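Local coordinates for protein methyltransferase (Streptococcus mutans, PDB 2B78) that probably transfers methyl groups from S-adenosylmethionine, perhaps to RNA, though its target is not established, at residues 306-318 with 336-349. Sequence-based numbering, arbitrary orientation.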
loop_
_atom_site.group_PDB
_atom_site.type_symbol
_atom_site.label_atom_id
_atom_site.label_comp_id
_atom_site.label_asym_id
_atom_site.label_seq_id
_atom_site.Cartn_x
_atom_site.Cartn_y
_atom_site.Cartn_z
ATOM N N VAL A 306 -13.410 7.067 -2.584
ATOM C CA VAL A 306 -13.051 7.558 -1.259
ATOM C C VAL A 306 -13.247 9.064 -1.146
ATOM O O VAL A 306 -13.925 9.554 -0.240
ATOM C CB VAL A 306 -11.578 7.229 -0.929
ATOM C CG1 VAL A 306 -11.166 7.899 0.379
ATOM C CG2 VAL A 306 -11.404 5.720 -0.827
ATOM N N SER A 307 -12.647 9.792 -2.080
ATOM C CA SER A 307 -12.721 11.242 -2.090
ATOM C C SER A 307 -14.143 11.773 -2.016
ATOM O O SER A 307 -14.372 12.848 -1.461
ATOM C CB SER A 307 -12.039 11.789 -3.347
ATOM O OG SER A 307 -12.707 11.347 -4.518
ATOM N N LYS A 308 -15.102 11.016 -2.547
ATOM C CA LYS A 308 -16.490 11.469 -2.556
ATOM C C LYS A 308 -17.488 10.793 -1.616
ATOM O O LYS A 308 -18.340 11.469 -1.039
ATOM C CB LYS A 308 -17.051 11.389 -3.983
ATOM C CG LYS A 308 -16.680 12.553 -4.895
ATOM C CD LYS A 308 -15.175 12.748 -5.032
ATOM C CE LYS A 308 -14.864 13.931 -5.940
ATOM N NZ LYS A 308 -13.402 14.202 -6.055
ATOM N N ASP A 309 -17.393 9.476 -1.456
ATOM C CA ASP A 309 -18.361 8.760 -0.628
ATOM C C ASP A 309 -17.894 8.181 0.703
ATOM O O ASP A 309 -18.669 7.505 1.388
ATOM C CB ASP A 309 -18.996 7.626 -1.440
ATOM C CG ASP A 309 -19.533 8.087 -2.777
ATOM O OD1 ASP A 309 -20.024 9.229 -2.860
ATOM O OD2 ASP A 309 -19.476 7.292 -3.745
ATOM N N TYR A 310 -16.652 8.427 1.093
ATOM C CA TYR A 310 -16.194 7.861 2.357
ATOM C C TYR A 310 -17.103 8.256 3.530
ATOM O O TYR A 310 -17.343 7.445 4.433
ATOM C CB TYR A 310 -14.746 8.277 2.644
ATOM C CG TYR A 310 -14.005 7.274 3.510
ATOM C CD1 TYR A 310 -13.160 6.315 2.941
ATOM C CD2 TYR A 310 -14.195 7.247 4.888
ATOM C CE1 TYR A 310 -12.522 5.351 3.739
ATOM C CE2 TYR A 310 -13.570 6.292 5.687
ATOM C CZ TYR A 310 -12.737 5.351 5.108
ATOM O OH TYR A 310 -12.126 4.414 5.906
ATOM N N HIS A 311 -17.632 9.478 3.514
ATOM C CA HIS A 311 -18.489 9.934 4.614
ATOM C C HIS A 311 -19.686 9.018 4.830
ATOM O O HIS A 311 -20.232 8.944 5.934
ATOM C CB HIS A 311 -18.978 11.377 4.382
ATOM C CG HIS A 311 -19.949 11.523 3.243
ATOM N ND1 HIS A 311 -19.565 11.470 1.920
ATOM C CD2 HIS A 311 -21.295 11.687 3.236
ATOM C CE1 HIS A 311 -20.631 11.593 1.147
ATOM N NE2 HIS A 311 -21.693 11.726 1.921
ATOM N N LYS A 312 -20.095 8.313 3.783
ATOM C CA LYS A 312 -21.238 7.413 3.894
ATOM C C LYS A 312 -20.887 6.169 4.701
ATOM O O LYS A 312 -21.732 5.627 5.422
ATOM C CB LYS A 312 -21.712 7.004 2.503
ATOM C CG LYS A 312 -22.296 8.152 1.697
ATOM C CD LYS A 312 -22.685 7.682 0.304
ATOM C CE LYS A 312 -23.758 6.612 0.373
ATOM N NZ LYS A 312 -24.252 6.261 -0.987
ATOM N N LEU A 313 -19.643 5.706 4.577
ATOM C CA LEU A 313 -19.210 4.522 5.314
ATOM C C LEU A 313 -19.172 4.850 6.803
ATOM O O LEU A 313 -19.580 4.048 7.641
ATOM C CB LEU A 313 -17.821 4.079 4.848
ATOM C CG LEU A 313 -17.708 3.790 3.353
ATOM C CD1 LEU A 313 -16.263 3.412 3.020
ATOM C CD2 LEU A 313 -18.672 2.675 2.959
ATOM N N ILE A 314 -18.679 6.040 7.125
ATOM C CA ILE A 314 -18.601 6.486 8.506
ATOM C C ILE A 314 -19.992 6.691 9.099
ATOM O O ILE A 314 -20.270 6.251 10.218
ATOM C CB ILE A 314 -17.812 7.812 8.604
ATOM C CG1 ILE A 314 -16.339 7.568 8.253
ATOM C CG2 ILE A 314 -17.939 8.398 10.006
ATOM C CD1 ILE A 314 -15.579 6.733 9.290
ATOM N N ARG A 315 -20.868 7.348 8.342
ATOM C CA ARG A 315 -22.231 7.623 8.793
ATOM C C ARG A 315 -22.989 6.342 9.091
ATOM O O ARG A 315 -23.549 6.174 10.178
ATOM C CB ARG A 315 -22.997 8.431 7.740
ATOM C CG ARG A 315 -24.432 8.821 8.156
ATOM C CD ARG A 315 -25.126 9.703 7.116
ATOM N NE ARG A 315 -24.417 10.961 6.895
ATOM C CZ ARG A 315 -23.584 11.193 5.884
ATOM N NH1 ARG A 315 -23.347 10.248 4.972
ATOM N NH2 ARG A 315 -22.977 12.368 5.789
ATOM N N GLN A 316 -23.013 5.437 8.123
ATOM C CA GLN A 316 -23.723 4.185 8.306
ATOM C C GLN A 316 -23.049 3.261 9.317
ATOM O O GLN A 316 -23.723 2.512 10.025
ATOM C CB GLN A 316 -23.918 3.518 6.946
ATOM C CG GLN A 316 -24.873 4.333 6.066
ATOM C CD GLN A 316 -25.317 3.598 4.818
ATOM O OE1 GLN A 316 -25.581 2.393 4.857
ATOM N NE2 GLN A 316 -25.423 4.324 3.707
ATOM N N GLY A 317 -21.726 3.329 9.405
ATOM C CA GLY A 317 -21.021 2.514 10.378
ATOM C C GLY A 317 -21.397 2.938 11.787
ATOM O O GLY A 317 -21.590 2.103 12.677
ATOM N N LEU A 318 -21.507 4.248 11.999
ATOM C CA LEU A 318 -21.871 4.781 13.304
ATOM C C LEU A 318 -23.232 4.280 13.758
ATOM O O LEU A 318 -23.475 4.147 14.956
ATOM C CB LEU A 318 -21.876 6.308 13.269
ATOM C CG LEU A 318 -20.485 6.935 13.245
ATOM C CD1 LEU A 318 -20.578 8.425 12.980
ATOM C CD2 LEU A 318 -19.806 6.667 14.572
ATOM N N MET A 336 -5.858 11.373 -2.074
ATOM C CA MET A 336 -6.462 12.072 -0.939
ATOM C C MET A 336 -5.433 12.481 0.113
ATOM O O MET A 336 -4.598 11.673 0.526
ATOM C CB MET A 336 -7.526 11.206 -0.255
ATOM C CG MET A 336 -8.953 11.450 -0.724
ATOM S SD MET A 336 -10.118 11.200 0.637
ATOM C CE MET A 336 -10.823 12.834 0.786
ATOM N N THR A 337 -5.490 13.735 0.554
ATOM C CA THR A 337 -4.566 14.192 1.579
ATOM C C THR A 337 -5.125 13.767 2.934
ATOM O O THR A 337 -6.283 13.341 3.042
ATOM C CB THR A 337 -4.413 15.734 1.588
ATOM O OG1 THR A 337 -5.666 16.337 1.941
ATOM C CG2 THR A 337 -3.980 16.240 0.221
ATOM N N VAL A 338 -4.296 13.885 3.966
ATOM C CA VAL A 338 -4.711 13.538 5.314
ATOM C C VAL A 338 -5.884 14.428 5.719
ATOM O O VAL A 338 -6.843 13.953 6.320
ATOM C CB VAL A 338 -3.556 13.740 6.322
ATOM C CG1 VAL A 338 -4.096 13.766 7.748
ATOM C CG2 VAL A 338 -2.532 12.628 6.163
ATOM N N SER A 339 -5.803 15.718 5.390
ATOM C CA SER A 339 -6.868 16.651 5.747
ATOM C C SER A 339 -8.153 16.381 4.966
ATOM O O SER A 339 -9.249 16.489 5.519
ATOM C CB SER A 339 -6.409 18.106 5.547
ATOM O OG SER A 339 -6.010 18.358 4.213
ATOM N N GLN A 340 -8.026 16.039 3.688
ATOM C CA GLN A 340 -9.197 15.726 2.863
ATOM C C GLN A 340 -9.910 14.506 3.425
ATOM O O GLN A 340 -11.145 14.430 3.425
ATOM C CB GLN A 340 -8.785 15.402 1.437
ATOM C CG GLN A 340 -8.665 16.591 0.516
ATOM C CD GLN A 340 -8.310 16.162 -0.890
ATOM O OE1 GLN A 340 -7.251 15.565 -1.123
ATOM N NE2 GLN A 340 -9.197 16.451 -1.841
ATOM N N PHE A 341 -9.117 13.542 3.883
ATOM C CA PHE A 341 -9.643 12.308 4.447
ATOM C C PHE A 341 -10.357 12.625 5.746
ATOM O O PHE A 341 -11.492 12.198 5.966
ATOM C CB PHE A 341 -8.497 11.314 4.689
ATOM C CG PHE A 341 -8.952 9.944 5.137
ATOM C CD1 PHE A 341 -10.080 9.353 4.581
ATOM C CD2 PHE A 341 -8.236 9.242 6.106
ATOM C CE1 PHE A 341 -10.493 8.083 4.984
ATOM C CE2 PHE A 341 -8.637 7.971 6.516
ATOM C CZ PHE A 341 -9.773 7.389 5.952
ATOM N N LYS A 342 -9.691 13.391 6.604
ATOM C CA LYS A 342 -10.282 13.758 7.881
ATOM C C LYS A 342 -11.613 14.477 7.655
ATOM O O LYS A 342 -12.549 14.308 8.434
ATOM C CB LYS A 342 -9.318 14.652 8.653
ATOM C CG LYS A 342 -9.619 14.769 10.135
ATOM C CD LYS A 342 -8.433 15.399 10.846
ATOM C CE LYS A 342 -8.616 15.406 12.349
ATOM N NZ LYS A 342 -7.394 15.927 13.018
ATOM N N LYS A 343 -11.697 15.266 6.583
ATOM C CA LYS A 343 -12.918 16.008 6.258
ATOM C C LYS A 343 -14.077 15.095 5.871
ATOM O O LYS A 343 -15.245 15.411 6.132
ATOM C CB LYS A 343 -12.658 17.014 5.132
ATOM C CG LYS A 343 -11.937 18.290 5.589
ATOM C CD LYS A 343 -11.924 19.343 4.477
ATOM C CE LYS A 343 -11.283 20.652 4.937
ATOM N NZ LYS A 343 -9.834 20.514 5.262
ATOM N N GLN A 344 -13.754 13.966 5.247
ATOM C CA GLN A 344 -14.762 12.992 4.843
ATOM C C GLN A 344 -15.293 12.295 6.084
ATOM O O GLN A 344 -16.484 11.986 6.181
ATOM C CB GLN A 344 -14.141 11.964 3.897
ATOM C CG GLN A 344 -14.153 12.398 2.451
ATOM C CD GLN A 344 -15.569 12.495 1.920
ATOM O OE1 GLN A 344 -16.275 11.491 1.831
ATOM N NE2 GLN A 344 -15.997 13.707 1.578
ATOM N N ILE A 345 -14.403 12.048 7.035
ATOM C CA ILE A 345 -14.791 11.401 8.277
ATOM C C ILE A 345 -15.685 12.353 9.075
ATOM O O ILE A 345 -16.757 11.959 9.555
ATOM C CB ILE A 345 -13.539 11.009 9.102
ATOM C CG1 ILE A 345 -12.725 9.965 8.326
ATOM C CG2 ILE A 345 -13.956 10.457 10.450
ATOM C CD1 ILE A 345 -11.427 9.557 8.995
ATOM N N GLU A 346 -15.258 13.609 9.198
ATOM C CA GLU A 346 -16.046 14.602 9.925
ATOM C C GLU A 346 -17.439 14.726 9.325
ATOM O O GLU A 346 -18.424 14.866 10.051
ATOM C CB GLU A 346 -15.354 15.968 9.901
ATOM C CG GLU A 346 -14.091 16.011 10.732
ATOM C CD GLU A 346 -14.356 15.652 12.183
ATOM O OE1 GLU A 346 -14.913 16.499 12.910
ATOM O OE2 GLU A 346 -14.020 14.519 12.597
ATOM N N LYS A 347 -17.515 14.661 7.999
ATOM C CA LYS A 347 -18.785 14.770 7.291
ATOM C C LYS A 347 -19.715 13.629 7.702
ATOM O O LYS A 347 -20.908 13.837 7.909
ATOM C CB LYS A 347 -18.548 14.744 5.774
ATOM C CG LYS A 347 -19.771 15.099 4.944
ATOM C CD LYS A 347 -19.457 15.124 3.455
ATOM C CE LYS A 347 -20.727 15.325 2.620
ATOM N NZ LYS A 347 -20.439 15.414 1.153
ATOM N N GLY A 348 -19.163 12.426 7.830
ATOM C CA GLY A 348 -19.973 11.286 8.231
ATOM C C GLY A 348 -20.443 11.344 9.678
ATOM O O GLY A 348 -21.537 10.873 10.003
ATOM N N PHE A 349 -19.615 11.904 10.559
ATOM C CA PHE A 349 -19.960 12.012 11.973
ATOM C C PHE A 349 -21.040 13.042 12.254
ATOM O O PHE A 349 -21.765 12.927 13.244
ATOM C CB PHE A 349 -18.727 12.374 12.805
ATOM C CG PHE A 349 -18.017 11.191 13.381
ATOM C CD1 PHE A 349 -18.468 10.597 14.548
ATOM C CD2 PHE A 349 -16.900 10.661 12.747
ATOM C CE1 PHE A 349 -17.823 9.493 15.078
ATOM C CE2 PHE A 349 -16.244 9.551 13.273
ATOM C CZ PHE A 349 -16.708 8.968 14.439
HETATM O O HOH W 1 -18.088 14.306 -0.240
#
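Gln344 inserts its amide among Val306, Ser307, Tyr310 and His311, a knob in a hole where helix 306-318 is kinked. Its OE1 accepts from His311 N at 3.0 Å and from His311 ND1 at 3.3 Å, both donors on the same face of the amide; the His311 NH, which has no bond to the turn before, is thus satisfied across the contact, and the second bond, with Lys347 over the ring, helps hold the imidazole's rotation. The helices pack tightest at Gly348, whose CA lies 3.3 Å from His311 O. On the buried side, the edge of Phe341 meets the face of Tyr310 in a T-shaped stack (planes at 84°), CE1 over the ring centre, while Tyr310 OH bonds to Ser330 O. The axes point the same general way, inclined at 41°; strand 325-331 connects the helices in an alpha-beta-alpha unit of the Rossmann-like methyltransferase fold. Leu318 CD1 rests on the face of Phe349, 3.7 Å from its centroid, and Ile314 CG2 approaches the same ring obliquely. The solvent side is looser: Lys347, extended beyond CG, lays CE over the His311 ring, 3.7 Å from its centroid, and a water joins its NZ to Gln344 NE2 and Lys308 O.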